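Local coordinates for epoxide hydrolase (Aspergillus niger, PDB 3G02), which probably hydrolyses epoxides to diols, as an alpha/beta-hydrolase fold enzyme whose deposited form was evolved for enantioselectivity, at residues A[226-229]-A[230-233]. The protein carries 9 engineered substitutions. Numbering follows the deposited sequence.
Sequences PSIE and SLSA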
# COMPACT_ATOMS: atom_id res chain seq x y z
N PRO A 226 -18.08 28.09 -3.81
CA PRO A 226 -18.64 28.39 -2.49
C PRO A 226 -17.91 27.72 -1.33
O PRO A 226 -17.38 26.62 -1.47
CB PRO A 226 -20.08 27.88 -2.58
CG PRO A 226 -20.05 26.86 -3.65
CD PRO A 226 -19.03 27.32 -4.64
N SER A 227 -17.89 28.40 -0.18
CA SER A 227 -17.17 27.94 1.00
C SER A 227 -17.86 26.77 1.69
O SER A 227 -19.04 26.50 1.44
CB SER A 227 -17.03 29.10 1.99
OG SER A 227 -18.31 29.49 2.47
N ILE A 228 -17.11 26.08 2.55
CA ILE A 228 -17.64 25.03 3.43
C ILE A 228 -18.77 25.58 4.29
O ILE A 228 -19.77 24.90 4.53
CB ILE A 228 -16.53 24.45 4.36
CG1 ILE A 228 -15.33 23.94 3.54
CG2 ILE A 228 -17.09 23.36 5.28
CD1 ILE A 228 -15.50 22.56 2.96
N GLU A 229 -18.61 26.82 4.75
CA GLU A 229 -19.60 27.50 5.59
C GLU A 229 -20.95 27.67 4.91
O GLU A 229 -21.98 27.72 5.58
CB GLU A 229 -19.09 28.88 6.04
CG GLU A 229 -18.01 28.83 7.10
CD GLU A 229 -16.63 28.52 6.55
OE1 GLU A 229 -16.40 28.72 5.34
OE2 GLU A 229 -15.77 28.07 7.34
N SER A 230 -20.94 27.77 3.58
CA SER A 230 -22.16 27.94 2.81
C SER A 230 -22.94 26.64 2.60
O SER A 230 -24.08 26.66 2.13
CB SER A 230 -21.84 28.58 1.45
OG SER A 230 -21.29 27.62 0.56
N LEU A 231 -22.32 25.52 2.95
CA LEU A 231 -22.91 24.20 2.71
C LEU A 231 -23.91 23.83 3.79
O LEU A 231 -23.77 24.22 4.94
CB LEU A 231 -21.82 23.13 2.60
CG LEU A 231 -20.73 23.35 1.55
CD1 LEU A 231 -19.74 22.19 1.60
CD2 LEU A 231 -21.31 23.51 0.15
N SER A 232 -24.92 23.05 3.40
CA SER A 232 -25.91 22.53 4.35
C SER A 232 -25.26 21.55 5.33
O SER A 232 -24.16 21.05 5.08
CB SER A 232 -27.05 21.84 3.60
OG SER A 232 -26.62 20.62 3.02
N ALA A 233 -25.93 21.29 6.45
CA ALA A 233 -25.43 20.35 7.45
C ALA A 233 -25.13 18.98 6.83
O ALA A 233 -24.08 18.39 7.12
CB ALA A 233 -26.43 20.21 8.60
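With chi1 of 77°, Ser230 holds OG between its own backbone N and carbonyl carbon, which turns the hydroxyl back onto the carbonyl of Ser227; Ser227, at a chi1 of 65°, brings its OG round to the amide of Ser230. Two donors from Ser230 converge on Ser227 O. Ser230 OG gives the shorter bond, 2.7 Å to Ser227 O and close to the carbonyl plane, whereas Ser230 N stands above that plane at 3.1 Å from the same oxygen. The amide N-H is shared, since Ser230 N also makes a weak bond of 3.3 Å to Ser227 OG. Beside this cluster, Pro226 CB packs against Ser230 OG at 3.4 Å. One residue further on, Leu231 N donates to Ile228 O over 3.1 Å along a fairly straight N-H path of 157°. Leu231 lies against the same turn, its CB 3.3 Å from Ile228 O and its CG 3.6 Å from Ser227 O, and it is buried with help from Ser356 and Trp357 of helix 355-358 and from Ile239. Beyond it, Ser232 is the N-cap of helix 233-248. The Ser230 hydroxyl adds a second bond to the first carbonyl, while the successive i to i+3 amide bonds define a pair of overlapping beta-turns, here at the surface in the loop joining strand 209-214 of the alpha/beta-hydrolase sheet to helix 233-248.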